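Putative aliphatic sulfonates-binding protein (Escherichia coli, PDB 2X26) probably binds aliphatic sulfonates in the periplasm as the solute-binding component of an ABC-type uptake system. Local coordinates at residues 12-17 with 225-230; 35-40 with 52-57; 22-27 with 210-215. All blocks are in the same frame, centred on the assembly; numbering follows the deposited sequence.

Interaction 1. Residues 12-17 with 225-230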
loop_
_atom_site.group_PDB
_atom_site.type_symbol
_atom_site.label_atom_id
_atom_site.label_comp_id
_atom_site.label_asym_id
_atom_site.label_seq_id
_atom_site.Cartn_x
_atom_site.Cartn_y
_atom_site.Cartn_z
ATOM N N GLY A 12 2.012 3.961 7.435
ATOM C CA GLY A 12 2.430 2.569 7.214
ATOM C C GLY A 12 3.189 2.305 5.939
ATOM O O GLY A 12 3.485 1.123 5.631
ATOM N N SER A 13 3.577 3.373 5.215
ATOM C CA SER A 13 4.393 3.232 4.002
ATOM C C SER A 13 5.845 3.126 4.508
ATOM O O SER A 13 6.572 4.112 4.506
ATOM C CB SER A 13 4.283 4.461 3.088
ATOM O OG SER A 13 2.920 4.674 2.705
ATOM N N ILE A 14 6.234 1.930 4.979
ATOM C CA ILE A 14 7.493 1.794 5.759
ATOM C C ILE A 14 8.719 2.223 5.026
ATOM O O ILE A 14 9.521 2.956 5.592
ATOM C CB ILE A 14 7.636 0.355 6.260
ATOM C CG1 ILE A 14 6.437 0.003 7.153
ATOM C CG2 ILE A 14 9.004 0.173 6.975
ATOM C CD1 ILE A 14 6.076 1.076 8.311
ATOM N N GLY A 15 8.843 1.805 3.760
ATOM C CA GLY A 15 10.019 2.191 2.934
ATOM C C GLY A 15 10.109 3.730 2.855
ATOM O O GLY A 15 11.194 4.333 3.080
ATOM N N MET A 16 8.970 4.367 2.541
ATOM C CA MET A 16 8.931 5.813 2.456
ATOM C C MET A 16 9.276 6.480 3.788
ATOM O O MET A 16 10.108 7.401 3.813
ATOM C CB MET A 16 7.581 6.297 1.944
ATOM C CG MET A 16 7.445 6.046 0.453
ATOM S SD MET A 16 5.869 6.767 -0.066
ATOM C CE MET A 16 6.057 6.658 -1.806
ATOM N N VAL A 17 8.672 6.014 4.857
ATOM C CA VAL A 17 8.829 6.676 6.182
ATOM C C VAL A 17 10.289 6.568 6.649
ATOM O O VAL A 17 10.862 7.568 7.127
ATOM C CB VAL A 17 7.851 6.080 7.212
ATOM C CG1 VAL A 17 8.171 6.503 8.676
ATOM C CG2 VAL A 17 6.405 6.550 6.868
ATOM N N ALA A 225 11.891 2.440 17.401
ATOM C CA ALA A 225 11.764 3.709 18.089
ATOM C C ALA A 225 11.189 4.786 17.149
ATOM O O ALA A 225 10.254 5.537 17.515
ATOM C CB ALA A 225 13.124 4.131 18.636
ATOM N N LEU A 226 11.698 4.816 15.913
ATOM C CA LEU A 226 11.212 5.762 14.904
ATOM C C LEU A 226 9.728 5.596 14.635
ATOM O O LEU A 226 8.966 6.560 14.720
ATOM C CB LEU A 226 12.009 5.617 13.619
ATOM C CG LEU A 226 11.370 6.399 12.489
ATOM C CD1 LEU A 226 11.611 7.893 12.705
ATOM C CD2 LEU A 226 11.928 5.892 11.178
ATOM N N LEU A 227 9.296 4.370 14.341
ATOM C CA LEU A 227 7.919 4.116 13.928
ATOM C C LEU A 227 6.969 4.214 15.138
ATOM O O LEU A 227 5.810 4.612 14.984
ATOM C CB LEU A 227 7.854 2.724 13.263
ATOM C CG LEU A 227 8.565 2.567 11.919
ATOM C CD1 LEU A 227 8.594 1.076 11.515
ATOM C CD2 LEU A 227 7.864 3.422 10.808
ATOM N N ALA A 228 7.457 3.940 16.365
ATOM C CA ALA A 228 6.611 4.140 17.533
ATOM C C ALA A 228 6.275 5.628 17.596
ATOM O O ALA A 228 5.138 5.984 17.886
ATOM C CB ALA A 228 7.314 3.662 18.826
ATOM N N LYS A 229 7.259 6.486 17.320
ATOM C CA LYS A 229 7.058 7.932 17.365
ATOM C C LYS A 229 6.109 8.411 16.262
ATOM O O LYS A 229 5.159 9.135 16.541
ATOM C CB LYS A 229 8.412 8.635 17.198
ATOM C CG LYS A 229 8.325 10.144 17.295
ATOM C CD LYS A 229 9.746 10.779 17.372
ATOM C CE LYS A 229 10.677 10.011 18.333
ATOM N NZ LYS A 229 11.904 10.825 18.667
ATOM N N THR A 230 6.389 8.000 15.028
ATOM C CA THR A 230 5.658 8.496 13.815
ATOM C C THR A 230 4.233 7.938 13.792
ATOM O O THR A 230 3.253 8.649 13.461
ATOM C CB THR A 230 6.426 8.185 12.489
ATOM O OG1 THR A 230 6.613 6.768 12.345
ATOM C CG2 THR A 230 7.796 8.911 12.400
#

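Interaction 2. Residues 35-40 with 52-57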
loop_
_atom_site.group_PDB
_atom_site.type_symbol
_atom_site.label_atom_id
_atom_site.label_comp_id
_atom_site.label_asym_id
_atom_site.label_seq_id
_atom_site.Cartn_x
_atom_site.Cartn_y
_atom_site.Cartn_z
ATOM N N SER A 35 10.081 16.634 -1.526
ATOM C CA SER A 35 9.074 16.999 -0.509
ATOM C C SER A 35 8.128 15.825 -0.171
ATOM O O SER A 35 7.915 14.897 -0.969
ATOM C CB SER A 35 8.266 18.216 -0.889
ATOM O OG SER A 35 7.540 18.008 -2.072
ATOM N N TRP A 36 7.616 15.861 1.027
ATOM C CA TRP A 36 6.917 14.701 1.596
ATOM C C TRP A 36 5.544 15.215 2.042
ATOM O O TRP A 36 5.458 16.255 2.687
ATOM C CB TRP A 36 7.715 14.241 2.833
ATOM C CG TRP A 36 9.050 13.688 2.512
ATOM C CD1 TRP A 36 10.244 14.364 2.494
ATOM C CD2 TRP A 36 9.341 12.341 2.095
ATOM N NE1 TRP A 36 11.260 13.490 2.153
ATOM C CE2 TRP A 36 10.713 12.261 1.885
ATOM C CE3 TRP A 36 8.570 11.211 1.902
ATOM C CZ2 TRP A 36 11.349 11.066 1.481
ATOM C CZ3 TRP A 36 9.186 10.003 1.508
ATOM C CH2 TRP A 36 10.577 9.956 1.317
ATOM N N VAL A 37 4.485 14.503 1.673
ATOM C CA VAL A 37 3.147 14.868 2.047
ATOM C C VAL A 37 2.477 13.642 2.626
ATOM O O VAL A 37 2.234 12.645 1.910
ATOM C CB VAL A 37 2.316 15.357 0.810
ATOM C CG1 VAL A 37 0.979 15.840 1.283
ATOM C CG2 VAL A 37 3.084 16.457 0.116
ATOM N N GLU A 38 2.132 13.736 3.905
ATOM C CA GLU A 38 1.466 12.621 4.570
ATOM C C GLU A 38 -0.036 12.672 4.318
ATOM O O GLU A 38 -0.663 13.725 4.495
ATOM C CB GLU A 38 1.725 12.680 6.080
ATOM C CG GLU A 38 1.231 11.434 6.789
ATOM C CD GLU A 38 1.276 11.611 8.279
ATOM O OE1 GLU A 38 0.326 12.181 8.825
ATOM O OE2 GLU A 38 2.269 11.171 8.890
ATOM N N PHE A 39 -0.591 11.550 3.887
ATOM C CA PHE A 39 -2.033 11.424 3.706
ATOM C C PHE A 39 -2.672 10.461 4.716
ATOM O O PHE A 39 -2.020 9.490 5.136
ATOM C CB PHE A 39 -2.306 10.903 2.284
ATOM C CG PHE A 39 -2.052 11.956 1.246
ATOM C CD1 PHE A 39 -3.057 12.822 0.867
ATOM C CD2 PHE A 39 -0.780 12.089 0.686
ATOM C CE1 PHE A 39 -2.800 13.873 -0.088
ATOM C CE2 PHE A 39 -0.499 13.077 -0.261
ATOM C CZ PHE A 39 -1.506 13.985 -0.631
ATOM N N PRO A 40 -3.961 10.653 5.002
ATOM C CA PRO A 40 -4.599 9.773 6.003
ATOM C C PRO A 40 -4.978 8.393 5.450
ATOM O O PRO A 40 -5.154 7.474 6.241
ATOM C CB PRO A 40 -5.881 10.493 6.366
ATOM C CG PRO A 40 -6.168 11.409 5.167
ATOM C CD PRO A 40 -4.823 11.815 4.613
ATOM N N GLY A 52 -2.383 16.260 -9.763
ATOM C CA GLY A 52 -0.988 16.577 -10.086
ATOM C C GLY A 52 -0.262 17.312 -8.970
ATOM O O GLY A 52 0.777 17.929 -9.244
ATOM N N SER A 53 -0.765 17.255 -7.733
ATOM C CA SER A 53 -0.081 18.006 -6.671
ATOM C C SER A 53 1.007 17.162 -5.982
ATOM O O SER A 53 1.736 17.690 -5.150
ATOM C CB SER A 53 -1.055 18.546 -5.654
ATOM O OG SER A 53 -1.714 17.502 -4.985
ATOM N N ILE A 54 1.050 15.875 -6.291
ATOM C CA ILE A 54 2.206 15.031 -5.891
ATOM C C ILE A 54 2.596 14.178 -7.120
ATOM O O ILE A 54 1.826 14.076 -8.104
ATOM C CB ILE A 54 1.906 14.099 -4.706
ATOM C CG1 ILE A 54 0.669 13.280 -5.031
ATOM C CG2 ILE A 54 1.743 14.874 -3.355
ATOM C CD1 ILE A 54 0.532 12.106 -4.037
ATOM N N ASP A 55 3.787 13.600 -7.103
ATOM C CA ASP A 55 4.280 12.883 -8.261
ATOM C C ASP A 55 4.380 11.373 -8.069
ATOM O O ASP A 55 4.360 10.659 -9.048
ATOM C CB ASP A 55 5.687 13.392 -8.610
ATOM C CG ASP A 55 5.710 14.860 -8.800
ATOM O OD1 ASP A 55 4.934 15.348 -9.642
ATOM O OD2 ASP A 55 6.475 15.566 -8.115
ATOM N N LEU A 56 4.454 10.905 -6.825
ATOM C CA LEU A 56 4.681 9.486 -6.565
ATOM C C LEU A 56 3.967 9.186 -5.277
ATOM O O LEU A 56 4.070 9.984 -4.321
ATOM C CB LEU A 56 6.197 9.224 -6.397
ATOM C CG LEU A 56 6.639 7.802 -6.057
ATOM C CD1 LEU A 56 6.320 6.890 -7.247
ATOM C CD2 LEU A 56 8.150 7.796 -5.778
ATOM N N GLY A 57 3.290 8.030 -5.212
ATOM C CA GLY A 57 2.565 7.673 -3.996
ATOM C C GLY A 57 2.571 6.184 -3.691
ATOM O O GLY A 57 2.794 5.368 -4.584
#

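Interaction 3. Residues 22-27 with 210-215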
loop_
_atom_site.group_PDB
_atom_site.type_symbol
_atom_site.label_atom_id
_atom_site.label_comp_id
_atom_site.label_asym_id
_atom_site.label_seq_id
_atom_site.Cartn_x
_atom_site.Cartn_y
_atom_site.Cartn_z
ATOM N N HIS A 22 15.629 9.042 7.402
ATOM C CA HIS A 22 17.075 8.988 7.207
ATOM C C HIS A 22 17.592 9.958 6.168
ATOM O O HIS A 22 18.785 10.021 5.903
ATOM C CB HIS A 22 17.520 7.547 6.905
ATOM C CG HIS A 22 17.376 6.639 8.081
ATOM N ND1 HIS A 22 18.431 6.357 8.916
ATOM C CD2 HIS A 22 16.322 5.959 8.564
ATOM C CE1 HIS A 22 18.026 5.543 9.877
ATOM N NE2 HIS A 22 16.751 5.269 9.680
ATOM N N GLN A 23 16.688 10.755 5.598
ATOM C CA GLN A 23 17.034 11.738 4.574
ATOM C C GLN A 23 17.745 11.152 3.367
ATOM O O GLN A 23 18.553 11.802 2.733
ATOM C CB GLN A 23 17.804 12.952 5.170
ATOM C CG GLN A 23 16.869 13.719 6.135
ATOM C CD GLN A 23 17.437 15.029 6.623
ATOM O OE1 GLN A 23 18.555 15.375 6.303
ATOM N NE2 GLN A 23 16.649 15.773 7.398
ATOM N N LEU A 24 17.442 9.904 3.042
ATOM C CA LEU A 24 18.174 9.216 1.964
ATOM C C LEU A 24 18.003 9.864 0.595
ATOM O O LEU A 24 18.983 10.000 -0.135
ATOM C CB LEU A 24 17.755 7.754 1.888
ATOM C CG LEU A 24 18.014 6.895 3.135
ATOM C CD1 LEU A 24 17.467 5.521 2.835
ATOM C CD2 LEU A 24 19.532 6.877 3.515
ATOM N N LEU A 25 16.786 10.305 0.265
ATOM C CA LEU A 25 16.551 10.927 -1.046
ATOM C C LEU A 25 17.188 12.296 -1.140
ATOM O O LEU A 25 17.735 12.661 -2.162
ATOM C CB LEU A 25 15.054 11.047 -1.348
ATOM C CG LEU A 25 14.317 9.747 -1.629
ATOM C CD1 LEU A 25 12.896 10.034 -2.049
ATOM C CD2 LEU A 25 14.981 8.863 -2.701
ATOM N N GLU A 26 17.105 13.054 -0.057
ATOM C CA GLU A 26 17.717 14.373 -0.056
ATOM C C GLU A 26 19.218 14.249 -0.303
ATOM O O GLU A 26 19.781 15.048 -1.051
ATOM C CB GLU A 26 17.405 15.110 1.244
ATOM C CG GLU A 26 15.929 15.540 1.413
ATOM C CD GLU A 26 15.034 14.476 1.979
ATOM O OE1 GLU A 26 15.472 13.329 2.182
ATOM O OE2 GLU A 26 13.855 14.798 2.239
ATOM N N LYS A 27 19.846 13.250 0.308
ATOM C CA LYS A 27 21.271 13.064 0.160
ATOM C C LYS A 27 21.608 12.458 -1.202
ATOM O O LYS A 27 22.602 12.860 -1.822
ATOM C CB LYS A 27 21.791 12.173 1.277
ATOM C CG LYS A 27 21.733 12.826 2.640
ATOM C CD LYS A 27 22.379 11.926 3.691
ATOM C CE LYS A 27 21.497 10.752 4.107
ATOM N NZ LYS A 27 22.253 9.534 4.601
ATOM N N SER A 210 13.308 0.615 -0.953
ATOM C CA SER A 210 13.536 -0.810 -0.574
ATOM C C SER A 210 14.752 -0.930 0.388
ATOM O O SER A 210 14.702 -1.731 1.340
ATOM C CB SER A 210 13.690 -1.681 -1.839
ATOM O OG SER A 210 13.894 -3.034 -1.447
ATOM N N GLU A 211 15.823 -0.176 0.148
ATOM C CA GLU A 211 16.976 -0.130 1.084
ATOM C C GLU A 211 16.531 0.383 2.459
ATOM O O GLU A 211 16.980 -0.089 3.510
ATOM C CB GLU A 211 18.082 0.797 0.588
ATOM C CG GLU A 211 18.806 0.335 -0.638
ATOM C CD GLU A 211 19.821 1.372 -1.093
ATOM O OE1 GLU A 211 20.644 1.828 -0.256
ATOM O OE2 GLU A 211 19.773 1.774 -2.273
ATOM N N ALA A 212 15.673 1.389 2.437
ATOM C CA ALA A 212 15.186 1.976 3.666
ATOM C C ALA A 212 14.313 0.990 4.433
ATOM O O ALA A 212 14.449 0.882 5.666
ATOM C CB ALA A 212 14.393 3.304 3.372
ATOM N N ASP A 213 13.468 0.222 3.736
ATOM C CA ASP A 213 12.630 -0.778 4.403
ATOM C C ASP A 213 13.532 -1.817 5.095
ATOM O O ASP A 213 13.243 -2.212 6.229
ATOM C CB ASP A 213 11.680 -1.451 3.393
ATOM C CG ASP A 213 10.542 -2.214 4.062
ATOM O OD1 ASP A 213 10.803 -3.101 4.914
ATOM O OD2 ASP A 213 9.381 -1.987 3.699
ATOM N N ALA A 214 14.654 -2.151 4.473
ATOM C CA ALA A 214 15.581 -3.160 5.044
ATOM C C ALA A 214 16.201 -2.733 6.397
ATOM O O ALA A 214 16.672 -3.589 7.193
ATOM C CB ALA A 214 16.631 -3.448 4.090
ATOM N N LEU A 215 16.230 -1.421 6.641
ATOM C CA LEU A 215 16.677 -0.915 7.944
ATOM C C LEU A 215 15.819 -1.450 9.056
ATOM O O LEU A 215 16.298 -1.530 10.187
ATOM C CB LEU A 215 16.704 0.633 7.976
ATOM C CG LEU A 215 17.646 1.265 6.935
ATOM C CD1 LEU A 215 17.482 2.792 6.954
ATOM C CD2 LEU A 215 19.137 0.884 7.116
#

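Interaction 1. Residues 12-17 with 225-230
Leu227 reaches across from helix 220-231 and sets CD2 against both Ile14 and Val17, and CD1 against Ile14; these two partners stand one helical turn apart at the start of helix 14-21. This is apolar helix-on-helix packing in a periplasmic binding protein fold, with a helix from late in the chain laid on the first helix after strand 4-9. Leu227 CD2 is shared, lying 3.8 Å from Val17 CG1 and 3.9 Å from Ile14 CD1. Its sister CD1 extends the second of these contacts at 4.1 Å from Ile14 CD1, and the Ile14 and Leu227 side chains cross at about a right angle. Val17 brings CG1 into place because that branch is anti to the backbone N (chi1 167°); the same methyl meets Thr230, one turn beyond Leu227, tip to tip, with Thr230 OG1 4.0 Å from Val17 CG1. No hydrogen bond joins the segments. The CA atoms of Val17 and Leu227 are 8.2 Å apart, and 182 Å² is buried in all.

Further out, Ile238 and Leu242 of helix 235-243 touch Leu227, while Tyr241 of that helix and Thr216 touch Ile14. Tyr9 of strand 4-9 backs Val17, tying the pair to the sheet. Gly12 O is hydrogen-bonded to a glycerol, probably from the crystallisation liquor, which also lies about 4 Å from the Ile14 side chain; it may mark a pocket beside this helix start. The turn leading into the helix is an inverse gamma turn centred on Ser13, whose OG makes no capping bond but is hydrogen-bonded to Gln10 N and Ser58 OG. The first helical turn beneath Val17 is closed by its own amide, Val17 N to Ser13 O at 2.9 Å.

Interaction 2. Residues 35-40 with 52-57
Ile54 meets Val37 and Phe39 through two different carbons: its CG2 is 4.0 Å from Val37 CG2, and its CD1 is 4.0 Å from Phe39 CE2. The three residues belong to a beta-alpha-beta crossover, in which strand 33-38 runs through helix 42-51 to strand 56-59. The two strands are parallel but not adjacent, because strand 4-9 lies between them. The evidence is direct: no hydrogen bond joins the segments, whereas the backbone of Val37 is bonded to Ile7 and Tyr9.

The tight part is centred on Ile54, which is buried and loses 53 Å² to the facing segment. With chi1 at 54°, CG1 sits between the backbone N and the carbonyl carbon, and this carries CD1 out to the Phe39 ring while CG2 remains on the Val37 side. Ring and isoleucine approach from opposite directions, and the methyl comes to the ring obliquely. Helix 42-51 closes over the same residues: Met45 touches both Phe39 and Ile54, Ala48 adds to the first and Leu49 to the second.

The looser, solvent-facing rim is Val37, partly exposed in the whole protein and yielding just 19 Å² to the contact; Phe39 too is partly exposed. Beside Ile54 the chain leaves the helix through a Schellman motif with Gly52, at positive phi (91°), as the C-prime residue; its bonds run from Ser53 N to Ala48 O and from Gly52 N to Leu49 O. Every atom pair that meets across the contact is carbon on carbon, which implies a hydrophobic, weakly directional junction whose alignment is probably set by the sheet and the helix end.

Interaction 3. Residues 22-27 with 210-215
The imidazole of His22 carries a methyl over one face: Leu215 CD1 stands 3.8 Å from the ring centroid, and the line joining them is only 13° off the ring normal. That geometry defines a CH-pi contact. Of the ring atoms, His22 CD2 (3.7 Å from Leu215 CD1) and His22 NE2 (3.8 Å) are nearest, so the methyl, though over the ring, leans slightly to that side. Leu215 and His22 approach from opposite directions; with CG anti to the carbonyl carbon (chi1 -69°), the His22 ring is turned toward helix 199-218.

One turn back along that helix, Ala212 CB meets Leu24 CD1 at 3.8 Å, in the first turn of helix 24-28. Between His22 and Leu24, Gln23, at positive phi, makes the Schellman turn that ends helix 14-21 and also occupies the N-cap position of the next helix. Leu18 touches both Ala212 and Leu215, so helix 14-21 borders the same patch, while Glu211 forms a salt bridge with Arg28. Replacing His22 by an alanine would probably leave the Leu215 methyl without its aromatic face and open a gap at this corner. With no hydrogen bond across the segments, the junction of 147 Å² is carbon on ring face and carbon on carbon, and rests on dispersion and CH-pi attraction.

How the interactions relate
All three contacts involve the N-terminal part of one lobe, whose sheet holds strands 33-38, 4-9 and 56-59. Interactions 1 and 3 lie on the same side of the chain's centre, their centres about 12 Å apart; they pair consecutive helices 14-21 and 24-28 with consecutive helices 220-231 and 199-218, and Gly15 O packs on Ala212 CB 3.4 Å away. Interaction 2, about 16 Å and 17 Å from them, is the local one, closed within the span of both others. Trp36, within segment 35-40, touches segments of the other two: Met16 O packs on Trp36 CZ3, and Trp36 NE1 is probably hydrogen-bonded to Glu26 OE2 (2.9 Å). Helices 199-218 and 220-231, from late in the chain, thus pack on the N-terminal helices of the same lobe.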